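Local coordinates for hypothetical protein Atu1826 (Agrobacterium tumefaciens, PDB 2I3D), which is of unknown function but is probably an alpha/beta-hydrolase, with a segment resembling the S15 family of X-Pro dipeptidyl-peptidases, at residues Gly30-Leu35 with Asn86-Gly91; Ala50-Pro55 with Trp125-Ser130; Leu139-Pro144 with Phe161-Pro166; Gly148-Ala153 with Ser170-Asn175. All blocks are in the same frame, centred on the assembly; numbering follows the deposited sequence. Where two conformers were deposited one is given.

Contact 1. Residues Gly30-Leu35 with Asn86-Gly91; sequences GPAGRL and NFRSIG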
loop_
_atom_site.group_PDB
_atom_site.type_symbol
_atom_site.label_atom_id
_atom_site.label_comp_id
_atom_site.label_asym_id
_atom_site.label_seq_id
_atom_site.Cartn_x
_atom_site.Cartn_y
_atom_site.Cartn_z
ATOM N N GLY B 30 -17.205 -9.622 14.786
ATOM C CA GLY B 30 -16.491 -8.921 15.844
ATOM C C GLY B 30 -17.480 -8.205 16.746
ATOM O O GLY B 30 -18.695 -8.231 16.488
ATOM N N PRO B 31 -16.977 -7.545 17.796
ATOM C CA PRO B 31 -17.815 -6.779 18.701
ATOM C C PRO B 31 -18.617 -5.654 18.032
ATOM O O PRO B 31 -19.680 -5.274 18.537
ATOM C CB PRO B 31 -16.806 -6.198 19.700
ATOM C CG PRO B 31 -15.670 -7.153 19.662
ATOM C CD PRO B 31 -15.566 -7.543 18.224
ATOM N N ALA B 32 -18.148 -5.131 16.900
ATOM C CA ALA B 32 -18.786 -3.982 16.280
ATOM C C ALA B 32 -19.589 -4.391 15.071
ATOM O O ALA B 32 -20.117 -3.528 14.344
ATOM C CB ALA B 32 -17.724 -2.942 15.865
ATOM N N GLY B 33 -19.619 -5.689 14.813
ATOM C CA GLY B 33 -20.340 -6.239 13.666
ATOM C C GLY B 33 -19.441 -7.144 12.842
ATOM O O GLY B 33 -18.480 -7.745 13.376
ATOM N N ARG B 34 -19.747 -7.234 11.549
ATOM C CA ARG B 34 -19.016 -8.052 10.581
ATOM C C ARG B 34 -17.573 -7.569 10.448
ATOM O O ARG B 34 -17.351 -6.348 10.348
ATOM C CB ARG B 34 -19.682 -7.956 9.191
ATOM C CG ARG B 34 -20.967 -8.801 9.028
ATOM C CD ARG B 34 -21.424 -8.870 7.565
ATOM N NE ARG B 34 -22.553 -9.785 7.395
ATOM C CZ ARG B 34 -23.296 -9.877 6.295
ATOM N NH1 ARG B 34 -23.040 -9.109 5.240
ATOM N NH2 ARG B 34 -24.305 -10.737 6.256
ATOM N N LEU B 35 -16.630 -8.509 10.412
ATOM C CA LEU B 35 -15.228 -8.241 10.078
ATOM C C LEU B 35 -14.890 -9.062 8.837
ATOM O O LEU B 35 -15.165 -10.289 8.770
ATOM C CB LEU B 35 -14.262 -8.600 11.232
ATOM C CG LEU B 35 -14.377 -7.754 12.508
ATOM C CD1 LEU B 35 -13.649 -8.450 13.688
ATOM C CD2 LEU B 35 -13.827 -6.328 12.240
ATOM N N ASN B 86 -9.561 -6.711 7.955
ATOM C CA ASN B 86 -9.763 -5.284 8.047
ATOM C C ASN B 86 -10.327 -4.939 9.401
ATOM O O ASN B 86 -11.317 -5.548 9.833
ATOM C CB ASN B 86 -10.705 -4.812 6.946
ATOM C CG ASN B 86 -9.987 -4.573 5.638
ATOM O OD1 ASN B 86 -8.763 -4.314 5.613
ATOM N ND2 ASN B 86 -10.740 -4.614 4.531
ATOM N N PHE B 87 -9.708 -3.972 10.068
ATOM C CA PHE B 87 -10.278 -3.464 11.340
ATOM C C PHE B 87 -11.675 -2.890 11.103
ATOM O O PHE B 87 -12.017 -2.516 9.964
ATOM C CB PHE B 87 -9.403 -2.387 11.986
ATOM C CG PHE B 87 -8.153 -2.933 12.637
ATOM C CD1 PHE B 87 -8.215 -3.929 13.637
ATOM C CD2 PHE B 87 -6.900 -2.408 12.275
ATOM C CE1 PHE B 87 -7.015 -4.421 14.227
ATOM C CE2 PHE B 87 -5.701 -2.860 12.872
ATOM C CZ PHE B 87 -5.752 -3.885 13.838
ATOM N N ARG B 88 -12.478 -2.806 12.169
ATOM C CA ARG B 88 -13.786 -2.092 12.088
ATOM C C ARG B 88 -13.663 -0.793 11.304
ATOM O O ARG B 88 -12.692 -0.017 11.505
ATOM C CB ARG B 88 -14.332 -1.769 13.492
ATOM C CG ARG B 88 -13.445 -0.838 14.325
ATOM C CD ARG B 88 -13.939 -0.757 15.797
ATOM N NE ARG B 88 -13.972 -2.068 16.433
ATOM C CZ ARG B 88 -14.661 -2.334 17.546
ATOM N NH1 ARG B 88 -15.332 -1.345 18.138
ATOM N NH2 ARG B 88 -14.664 -3.562 18.069
ATOM N N SER B 89 -14.657 -0.575 10.422
ATOM C CA SER B 89 -14.828 0.630 9.559
ATOM C C SER B 89 -14.054 0.534 8.249
ATOM O O SER B 89 -14.336 1.305 7.339
ATOM C CB SER B 89 -14.459 1.934 10.252
ATOM O OG SER B 89 -13.055 2.218 10.125
ATOM N N ILE B 90 -13.066 -0.372 8.162
ATOM C CA ILE B 90 -12.219 -0.502 6.960
ATOM C C ILE B 90 -12.822 -1.540 5.964
ATOM O O ILE B 90 -13.219 -2.648 6.347
ATOM C CB ILE B 90 -10.776 -0.942 7.389
ATOM C CG1 ILE B 90 -10.214 -0.067 8.553
ATOM C CG2 ILE B 90 -9.837 -1.070 6.163
ATOM C CD1 ILE B 90 -10.060 1.407 8.261
ATOM N N GLY B 91 -12.887 -1.179 4.686
ATOM C CA GLY B 91 -13.468 -2.080 3.674
ATOM C C GLY B 91 -14.918 -2.409 4.004
ATOM O O GLY B 91 -15.716 -1.523 4.263
#
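The tight beta hairpin that joins strands 25-30 and 33-40, at one border of the mixed sheet, meets the loop after strand 81-85 by laying Ala32 and Pro31 against the guanidinium of Arg88. The methyl of Ala32 sits over the middle of one guanidinium face, with its CB 3.5 Å from Arg88 CZ. Pro31 comes in at about a right angle to the arginine chain, its CB 3.8 Å from Arg88 NH2. Both partners are small and apolar, so they can press on the flat group without competing for its N-H bonds. Its N-H groups point to acids: Arg88 NH2 forms a salt bridge with Asp106 of helix 101-117, and NH1 has a long, weak ion pair with Asp98. A bend at chi3 (58°) turns the arginine tip toward the hairpin.

Each segment holds a turn. Gly30 to Gly33 is a type I turn, closed by Gly33 N to Gly30 O at 3.2 Å, and a second bond, Gly30 N to Gly33 O at 2.7 Å, completes the hairpin pair; glycine suits the last position, where phi is 128°. Phe87 to Ile90 is a type II turn, closed by Ile90 N to Phe87 O at 3.0 Å, and Ser89 OG, on a lone pair of Arg88 O at 2.7 Å, braces its corner.

Where the strand leaves the hairpin, Leu35 is buried and packs on the loop backbone. Its CD2 methyl lies 3.6 Å from Asn86 O and 3.8 Å from Arg88 N. Asn86 O accepts a hydrogen bond from Ser93 OG, while the Asn86 amide is held at both ends, OD1 by Met63 N and ND2 by Glu36.

Contact 2. Residues Ala50-Pro55 with Trp125-Ser130; sequences AIILHP and WVAGYS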
loop_
_atom_site.group_PDB
_atom_site.type_symbol
_atom_site.label_atom_id
_atom_site.label_comp_id
_atom_site.label_asym_id
_atom_site.label_seq_id
_atom_site.Cartn_x
_atom_site.Cartn_y
_atom_site.Cartn_z
ATOM N N ALA B 50 -0.964 -17.532 12.400
ATOM C CA ALA B 50 -0.380 -16.201 12.268
ATOM C C ALA B 50 -1.511 -15.206 11.996
ATOM O O ALA B 50 -2.343 -15.459 11.120
ATOM C CB ALA B 50 0.649 -16.166 11.142
ATOM N N ILE B 51 -1.558 -14.111 12.751
ATOM C CA ILE B 51 -2.536 -13.026 12.545
ATOM C C ILE B 51 -1.759 -11.786 12.090
ATOM O O ILE B 51 -0.763 -11.406 12.748
ATOM C CB ILE B 51 -3.267 -12.672 13.873
ATOM C CG1 ILE B 51 -3.906 -13.945 14.488
ATOM C CG2 ILE B 51 -4.310 -11.597 13.670
ATOM C CD1 ILE B 51 -5.078 -14.602 13.693
ATOM N N ILE B 52 -2.222 -11.151 11.021
ATOM C CA ILE B 52 -1.510 -10.004 10.424
ATOM C C ILE B 52 -2.385 -8.752 10.538
ATOM O O ILE B 52 -3.568 -8.795 10.088
ATOM C CB ILE B 52 -1.177 -10.254 8.912
ATOM C CG1 ILE B 52 -0.770 -11.713 8.662
ATOM C CG2 ILE B 52 -0.126 -9.220 8.429
ATOM C CD1 ILE B 52 0.519 -12.158 9.348
ATOM N N LEU B 53 -1.823 -7.662 11.101
ATOM C CA LEU B 53 -2.587 -6.463 11.465
ATOM C C LEU B 53 -2.110 -5.239 10.692
ATOM O O LEU B 53 -0.911 -5.012 10.572
ATOM C CB LEU B 53 -2.499 -6.218 12.994
ATOM C CG LEU B 53 -3.010 -7.418 13.809
ATOM C CD1 LEU B 53 -2.720 -7.263 15.318
ATOM C CD2 LEU B 53 -4.504 -7.663 13.509
ATOM N N HIS B 54 -3.054 -4.462 10.151
ATOM C CA HIS B 54 -2.706 -3.382 9.207
ATOM C C HIS B 54 -2.577 -1.975 9.846
ATOM O O HIS B 54 -2.928 -1.781 11.033
ATOM C CB HIS B 54 -3.706 -3.403 8.022
ATOM C CG HIS B 54 -5.091 -2.945 8.379
ATOM N ND1 HIS B 54 -5.406 -1.629 8.637
ATOM C CD2 HIS B 54 -6.263 -3.633 8.436
ATOM C CE1 HIS B 54 -6.712 -1.524 8.857
ATOM N NE2 HIS B 54 -7.256 -2.720 8.727
ATOM N N PRO B 55 -2.045 -0.984 9.095
ATOM C CA PRO B 55 -1.945 0.385 9.592
ATOM C C PRO B 55 -3.247 1.134 9.814
ATOM O O PRO B 55 -4.340 0.684 9.403
ATOM C CB PRO B 55 -1.136 1.129 8.499
ATOM C CG PRO B 55 -0.338 0.024 7.834
ATOM C CD PRO B 55 -1.311 -1.166 7.819
ATOM N N TRP B 125 1.673 -16.592 16.127
ATOM C CA TRP B 125 2.480 -15.382 15.918
ATOM C C TRP B 125 1.582 -14.236 15.543
ATOM O O TRP B 125 0.570 -14.445 14.889
ATOM C CB TRP B 125 3.460 -15.564 14.765
ATOM C CG TRP B 125 4.745 -16.312 15.136
ATOM C CD1 TRP B 125 4.866 -17.597 15.581
ATOM C CD2 TRP B 125 6.072 -15.800 15.011
ATOM N NE1 TRP B 125 6.206 -17.931 15.749
ATOM C CE2 TRP B 125 6.969 -16.849 15.394
ATOM C CE3 TRP B 125 6.593 -14.580 14.565
ATOM C CZ2 TRP B 125 8.346 -16.687 15.378
ATOM C CZ3 TRP B 125 7.976 -14.406 14.554
ATOM C CH2 TRP B 125 8.833 -15.452 14.967
ATOM N N VAL B 126 1.994 -13.027 15.894
ATOM C CA VAL B 126 1.287 -11.836 15.418
ATOM C C VAL B 126 2.293 -10.985 14.663
ATOM O O VAL B 126 3.451 -10.847 15.086
ATOM C CB VAL B 126 0.624 -11.041 16.591
ATOM C CG1 VAL B 126 1.669 -10.570 17.584
ATOM C CG2 VAL B 126 -0.253 -9.877 16.077
ATOM N N ALA B 127 1.874 -10.439 13.535
ATOM C CA ALA B 127 2.749 -9.527 12.796
ATOM C C ALA B 127 1.922 -8.292 12.517
ATOM O O ALA B 127 0.798 -8.421 11.993
ATOM C CB ALA B 127 3.215 -10.168 11.500
ATOM N N GLY B 128 2.424 -7.114 12.875
ATOM C CA GLY B 128 1.662 -5.873 12.700
ATOM C C GLY B 128 2.513 -4.773 12.082
ATOM O O GLY B 128 3.705 -4.712 12.340
ATOM N N TYR B 129 1.897 -3.896 11.293
ATOM C CA TYR B 129 2.623 -2.800 10.645
ATOM C C TYR B 129 2.037 -1.472 11.100
ATOM O O TYR B 129 0.823 -1.244 11.004
ATOM C CB TYR B 129 2.502 -3.029 9.115
ATOM C CG TYR B 129 2.998 -1.892 8.271
ATOM C CD1 TYR B 129 4.054 -1.077 8.693
ATOM C CD2 TYR B 129 2.403 -1.635 7.028
ATOM C CE1 TYR B 129 4.493 0.037 7.875
ATOM C CE2 TYR B 129 2.815 -0.556 6.237
ATOM C CZ TYR B 129 3.836 0.259 6.660
ATOM O OH TYR B 129 4.197 1.265 5.797
ATOM N N SER B 130 2.894 -0.606 11.645
ATOM C CA SER B 130 2.522 0.703 12.091
ATOM C C SER B 130 1.505 0.610 13.254
ATOM O O SER B 130 1.793 -0.056 14.258
ATOM C CB SER B 130 2.035 1.553 10.906
ATOM O OG SER B 130 2.034 2.943 11.215
#
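Pro55 meets the Tyr129 ring obliquely, its CG 3.3 Å from Tyr129 CD2, a close fit between a rigid pyrrolidine and a flat aromatic group. With CG of Tyr129 anti to its own backbone N (chi1 171°), the ring is carried out to where the proline passes. Ser130 CB also touches the proline, 4.0 Å from Pro55 CB.

Behind this end the two segments run as neighbouring parallel strands in exact register. Ile51 and Leu53 take every bond on their side: Ile51 N to Trp125 O (3.0 Å), Ala127 N to Ile51 O (2.9 Å), Leu53 N to Ala127 O (2.9 Å) and Tyr129 N to Leu53 O (3.1 Å). At two of the pairs a small residue accompanies a large one. Ile52 CD1 lies 4.0 Å from Ala127 CB, and Gly128 has no side chain beside Leu53, whose CD1 packs on Val126 CG2.

The strand ends at Tyr129, and Ser130 follows at the N-cap position of the next helix; with Gly128 this fits the nucleophile elbow of alpha/beta-hydrolases. Ser130 has the strained backbone expected there, phi 64° and psi -124°, and its OG is hydrogen-bonded to His212 NE2, consistent with a catalytic pair; Tyr129 OH bonds His212 O. Just past the end of strand 50-53, His54 ND1 donates to Pro55 O in its ring plane.

Strand 81-85 flanks 50-53 on one edge and strand 146-152 flanks 125-129 on the other, while helix 66-77 lies over the face carrying Ala50 and Ile52, touching them through Phe75 and Val68.

Contact 3. Residues Leu139-Pro144 with Phe161-Pro166; sequences LLMRRP and FSFLAP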
loop_
_atom_site.group_PDB
_atom_site.type_symbol
_atom_site.label_atom_id
_atom_site.label_comp_id
_atom_site.label_asym_id
_atom_site.label_seq_id
_atom_site.Cartn_x
_atom_site.Cartn_y
_atom_site.Cartn_z
ATOM N N LEU B 139 -2.079 -7.437 21.799
ATOM C CA LEU B 139 -2.677 -8.782 21.751
ATOM C C LEU B 139 -1.685 -9.806 22.347
ATOM O O LEU B 139 -2.064 -10.693 23.126
ATOM C CB LEU B 139 -3.046 -9.144 20.319
ATOM C CG LEU B 139 -3.756 -10.492 20.134
ATOM C CD1 LEU B 139 -5.165 -10.440 20.760
ATOM C CD2 LEU B 139 -3.815 -10.827 18.641
ATOM N N LEU B 140 -0.407 -9.654 21.989
ATOM C CA LEU B 140 0.680 -10.467 22.530
ATOM C C LEU B 140 0.653 -10.472 24.055
ATOM O O LEU B 140 0.716 -11.526 24.695
ATOM C CB LEU B 140 2.007 -9.851 22.051
ATOM C CG LEU B 140 3.320 -10.372 22.670
ATOM C CD1 LEU B 140 3.579 -11.750 22.138
ATOM C CD2 LEU B 140 4.483 -9.469 22.350
HETATM N N MSE B 141 0.543 -9.289 24.632
HETATM C CA MSE B 141 0.523 -9.153 26.092
HETATM C C MSE B 141 -0.635 -9.944 26.732
HETATM O O MSE B 141 -0.458 -10.524 27.807
HETATM C CB MSE B 141 0.471 -7.652 26.452
HETATM C CG MSE B 141 0.907 -7.303 27.857
HETATM SE SE MSE B 141 2.795 -7.770 28.200
HETATM C CE MSE B 141 2.515 -7.739 30.139
ATOM N N ARG B 142 -1.783 -10.007 26.046
ATOM C CA ARG B 142 -2.998 -10.660 26.572
ATOM C C ARG B 142 -3.105 -12.161 26.331
ATOM O O ARG B 142 -3.906 -12.850 26.978
ATOM C CB ARG B 142 -4.231 -10.044 25.927
ATOM C CG ARG B 142 -4.368 -8.583 26.169
ATOM C CD ARG B 142 -5.801 -8.171 26.035
ATOM N NE ARG B 142 -6.070 -7.042 26.915
ATOM C CZ ARG B 142 -7.173 -6.310 26.862
ATOM N NH1 ARG B 142 -8.111 -6.586 25.956
ATOM N NH2 ARG B 142 -7.332 -5.298 27.704
ATOM N N ARG B 143 -2.342 -12.679 25.370
ATOM C CA ARG B 143 -2.575 -14.009 24.887
ATOM C C ARG B 143 -1.324 -14.866 25.031
ATOM O O ARG B 143 -0.407 -14.770 24.188
ATOM C CB ARG B 143 -3.046 -13.978 23.422
ATOM C CG ARG B 143 -4.367 -13.229 23.210
ATOM C CD ARG B 143 -5.546 -14.009 23.800
ATOM N NE ARG B 143 -6.012 -15.014 22.862
ATOM C CZ ARG B 143 -7.162 -14.972 22.203
ATOM N NH1 ARG B 143 -7.454 -15.952 21.363
ATOM N NH2 ARG B 143 -8.018 -13.975 22.380
ATOM N N PRO B 144 -1.283 -15.731 26.084
ATOM C CA PRO B 144 -0.052 -16.479 26.367
ATOM C C PRO B 144 0.383 -17.408 25.223
ATOM O O PRO B 144 1.545 -17.779 25.162
ATOM C CB PRO B 144 -0.397 -17.290 27.649
ATOM C CG PRO B 144 -1.862 -17.281 27.730
ATOM C CD PRO B 144 -2.361 -16.039 27.054
ATOM N N PHE B 161 3.380 2.314 24.395
ATOM C CA PHE B 161 3.812 0.890 24.487
ATOM C C PHE B 161 4.197 0.440 25.904
ATOM O O PHE B 161 4.818 -0.619 26.078
ATOM C CB PHE B 161 5.010 0.658 23.545
ATOM C CG PHE B 161 4.614 0.561 22.099
ATOM C CD1 PHE B 161 4.624 -0.654 21.443
ATOM C CD2 PHE B 161 4.290 1.719 21.388
ATOM C CE1 PHE B 161 4.253 -0.749 20.079
ATOM C CE2 PHE B 161 3.947 1.692 20.002
ATOM C CZ PHE B 161 3.936 0.430 19.339
ATOM N N SER B 162 3.889 1.268 26.904
ATOM C CA SER B 162 4.463 1.030 28.205
ATOM C C SER B 162 3.740 -0.149 28.891
ATOM O O SER B 162 4.227 -0.635 29.915
ATOM C CB SER B 162 4.483 2.303 29.054
ATOM O OG SER B 162 3.226 2.519 29.523
ATOM N N PHE B 163 2.640 -0.645 28.298
ATOM C CA PHE B 163 1.986 -1.915 28.756
ATOM C C PHE B 163 2.918 -3.150 28.634
ATOM O O PHE B 163 2.640 -4.195 29.204
ATOM C CB PHE B 163 0.688 -2.187 27.986
ATOM C CG PHE B 163 0.918 -2.394 26.496
ATOM C CD1 PHE B 163 1.264 -3.640 26.000
ATOM C CD2 PHE B 163 0.824 -1.321 25.613
ATOM C CE1 PHE B 163 1.516 -3.822 24.623
ATOM C CE2 PHE B 163 1.097 -1.497 24.243
ATOM C CZ PHE B 163 1.452 -2.733 23.763
ATOM N N LEU B 164 3.960 -3.063 27.810
ATOM C CA LEU B 164 4.905 -4.181 27.650
ATOM C C LEU B 164 5.839 -4.264 28.860
ATOM O O LEU B 164 6.992 -3.755 28.863
ATOM C CB LEU B 164 5.735 -3.984 26.409
ATOM C CG LEU B 164 4.992 -4.263 25.097
ATOM C CD1 LEU B 164 5.781 -3.670 23.899
ATOM C CD2 LEU B 164 4.688 -5.790 24.894
ATOM N N ALA B 165 5.361 -4.922 29.896
ATOM C CA ALA B 165 6.069 -4.865 31.175
ATOM C C ALA B 165 5.826 -6.133 32.006
ATOM O O ALA B 165 5.124 -6.094 33.030
ATOM C CB ALA B 165 5.642 -3.630 31.944
ATOM N N PRO B 166 6.482 -7.245 31.629
ATOM C CA PRO B 166 7.416 -7.202 30.518
ATOM C C PRO B 166 6.795 -7.786 29.238
ATOM O O PRO B 166 5.732 -8.441 29.256
ATOM C CB PRO B 166 8.554 -8.119 31.003
ATOM C CG PRO B 166 7.788 -9.194 31.770
ATOM C CD PRO B 166 6.472 -8.585 32.268
#
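Met141, present as selenomethionine, reaches from the last turn of helix 131-142 into the bend of loop 161-166. The tight part lies round its selenium: SE is 3.2 Å from Pro166 O, which stands almost on the extension of the CG-SE bond, about 171° at selenium, a geometry consistent with a weak chalcogen interaction. The terminal CE lies 3.4 Å from Pro166 O and 3.7 Å from Phe163 O. A bend at chi2 (62°), on a first torsion that sets CG anti to the backbone N, delivers the long flexible chain to these two carbonyls. Nearer the helix, Met141 CB and Phe163 CD1 are 4.1 Å apart, the two side chains running antiparallel to one another.

Helix 131-142 is the crossover between parallel strands 124-129 and 146-152, and the loop belongs to the next connection, toward strand 171-176. Its backbone folds into a type I turn from Phe161 to Leu164, with Leu164 also the centre of an inverse gamma turn.

The buried Leu164 touches Met141 SE with its CD2 at 4.3 Å and meets Leu140 CD2 more loosely, at 4.5 Å. On the solvent side, Pro166 contributes its carbonyl, but its side chain and that of Ala165, joined to it by a cis peptide, point away from the helix and are exposed.

Contact 4. Residues Gly148-Ala153 with Ser170-Asn175; sequences GFMSIA and SGLIIN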
loop_
_atom_site.group_PDB
_atom_site.type_symbol
_atom_site.label_atom_id
_atom_site.label_comp_id
_atom_site.label_asym_id
_atom_site.label_seq_id
_atom_site.Cartn_x
_atom_site.Cartn_y
_atom_site.Cartn_z
ATOM N N GLY B 148 5.699 -15.453 19.348
ATOM C CA GLY B 148 6.605 -14.618 18.538
ATOM C C GLY B 148 5.809 -13.482 17.961
ATOM O O GLY B 148 4.583 -13.589 17.755
ATOM N N PHE B 149 6.528 -12.405 17.631
ATOM C CA PHE B 149 5.886 -11.286 16.958
ATOM C C PHE B 149 6.845 -10.632 15.978
ATOM O O PHE B 149 8.075 -10.797 16.097
ATOM C CB PHE B 149 5.431 -10.215 17.970
ATOM C CG PHE B 149 6.597 -9.548 18.716
ATOM C CD1 PHE B 149 7.253 -8.438 18.186
ATOM C CD2 PHE B 149 7.058 -10.066 19.940
ATOM C CE1 PHE B 149 8.329 -7.838 18.858
ATOM C CE2 PHE B 149 8.110 -9.465 20.616
ATOM C CZ PHE B 149 8.762 -8.356 20.066
HETATM N N MSE B 150 6.254 -9.893 15.031
HETATM C CA MSE B 150 6.990 -8.962 14.203
HETATM C C MSE B 150 6.267 -7.633 14.332
HETATM O O MSE B 150 5.007 -7.596 14.195
HETATM C CB MSE B 150 6.949 -9.415 12.754
HETATM C CG MSE B 150 7.689 -10.700 12.527
HETATM SE SE MSE B 150 7.596 -11.070 10.605
HETATM C CE MSE B 150 8.490 -12.798 10.708
ATOM N N SER B 151 7.029 -6.564 14.598
ATOM C CA SER B 151 6.461 -5.206 14.694
ATOM C C SER B 151 7.214 -4.357 13.700
ATOM O O SER B 151 8.382 -4.037 13.924
ATOM C CB SER B 151 6.607 -4.628 16.095
ATOM O OG SER B 151 5.702 -5.248 16.949
ATOM N N ILE B 152 6.544 -4.028 12.597
ATOM C CA ILE B 152 7.124 -3.282 11.499
ATOM C C ILE B 152 6.713 -1.802 11.702
ATOM O O ILE B 152 5.513 -1.480 11.764
ATOM C CB ILE B 152 6.605 -3.771 10.158
ATOM C CG1 ILE B 152 7.061 -5.215 9.924
ATOM C CG2 ILE B 152 7.171 -2.878 9.065
ATOM C CD1 ILE B 152 6.366 -6.334 10.740
ATOM N N ALA B 153 7.706 -0.934 11.827
ATOM C CA ALA B 153 7.456 0.524 11.965
ATOM C C ALA B 153 6.548 0.887 13.149
ATOM O O ALA B 153 5.583 1.625 12.969
ATOM C CB ALA B 153 6.852 1.150 10.662
ATOM N N SER B 170 10.006 -13.276 22.574
ATOM C CA SER B 170 11.011 -12.778 21.657
ATOM C C SER B 170 10.320 -12.383 20.337
ATOM O O SER B 170 9.336 -12.989 19.929
ATOM C CB SER B 170 12.011 -13.903 21.382
ATOM O OG SER B 170 12.733 -14.196 22.597
ATOM N N GLY B 171 10.892 -11.401 19.650
ATOM C CA GLY B 171 10.341 -11.032 18.345
ATOM C C GLY B 171 11.240 -10.036 17.632
ATOM O O GLY B 171 12.330 -9.670 18.114
ATOM N N LEU B 172 10.743 -9.578 16.493
ATOM C CA LEU B 172 11.470 -8.688 15.576
ATOM C C LEU B 172 10.815 -7.306 15.575
ATOM O O LEU B 172 9.583 -7.202 15.422
ATOM C CB LEU B 172 11.362 -9.291 14.168
ATOM C CG LEU B 172 11.901 -8.397 13.033
ATOM C CD1 LEU B 172 13.406 -8.230 13.108
ATOM C CD2 LEU B 172 11.497 -8.979 11.700
ATOM N N ILE B 173 11.641 -6.261 15.704
ATOM C CA ILE B 173 11.184 -4.888 15.506
ATOM C C ILE B 173 12.022 -4.395 14.352
ATOM O O ILE B 173 13.262 -4.506 14.375
ATOM C CB ILE B 173 11.360 -4.025 16.771
ATOM C CG1 ILE B 173 10.425 -4.541 17.864
ATOM C CG2 ILE B 173 11.091 -2.563 16.470
ATOM C CD1 ILE B 173 10.545 -3.839 19.218
ATOM N N ILE B 174 11.352 -3.847 13.324
ATOM C CA ILE B 174 12.106 -3.386 12.159
ATOM C C ILE B 174 11.573 -2.021 11.737
ATOM O O ILE B 174 10.360 -1.810 11.677
ATOM C CB ILE B 174 12.124 -4.475 11.015
ATOM C CG1 ILE B 174 12.871 -4.015 9.781
ATOM C CG2 ILE B 174 10.664 -4.932 10.712
ATOM C CD1 ILE B 174 13.361 -5.311 9.035
ATOM N N ASN B 175 12.485 -1.078 11.520
ATOM C CA ASN B 175 12.093 0.324 11.225
ATOM C C ASN B 175 13.141 0.915 10.319
ATOM O O ASN B 175 14.250 0.385 10.219
ATOM C CB ASN B 175 11.926 1.196 12.489
ATOM C CG ASN B 175 13.262 1.399 13.271
ATOM O OD1 ASN B 175 13.716 2.536 13.521
ATOM N ND2 ASN B 175 13.870 0.295 13.677
#
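Four backbone hydrogen bonds join these parallel strands. Ser151 N to Leu172 O and Ala153 N to Ile174 O are both 2.8 Å; returning to strand 148-152, Leu172 N to Phe149 O and Ile174 N to Ser151 O are both 3.0 Å.

This is the carboxy-terminal half of the parallel sheet of an alpha/beta-hydrolase fold, and both its faces are filled. On one, Phe149 folds its ring over the neighbouring strand: Gly171 CA stands 3.5 Å from the ring centroid, 13° off the normal, in a CH-pi contact. Having no side chain, Gly171 lets the ring lie flat on the backbone. At the ring's edge Phe149 CE1 meets Ile173 CG1 at 4.0 Å, and small Ser151 shares this face with Ala133 and Met137 of helix 131-142.

The opposite face carries branched and flexible chains. Ile152 CG1 packs 3.7 Å from Ile174 CG2, while Met150, a selenomethionine, touches Leu172 CD2 with its CG at 4.3 Å. From helix 218-233, Leu229 packs on Met150, Tyr228 on Leu172 and Leu221 on Ile174; Ile152 is met instead by Phe214 of a loop.

Contacts 2 and 4 are consecutive parts of one sheet, with centres 9 Å apart and joined through strands 124-129 and 146-152; Ser130 N meets Ile152 O at 2.8 Å, a probable hydrogen bond linking strand 146-152 to the presumed nucleophile elbow. The putative triad Ser130, His212 and Asp179 is touched from both, as Ala153 of contact 4 packs on His212. Contact 1 reaches contact 2 from the sheet's other end, through Phe87 N and His54 NE2 at 3.1 Å, probably hydrogen-bonded. Contact 3 packs helix 131-142, which follows the elbow, and touches contact 4 where Leu140 CD2 lies 3.6 Å from Phe149 CD2; its centre is about 23 Å from that of contact 1.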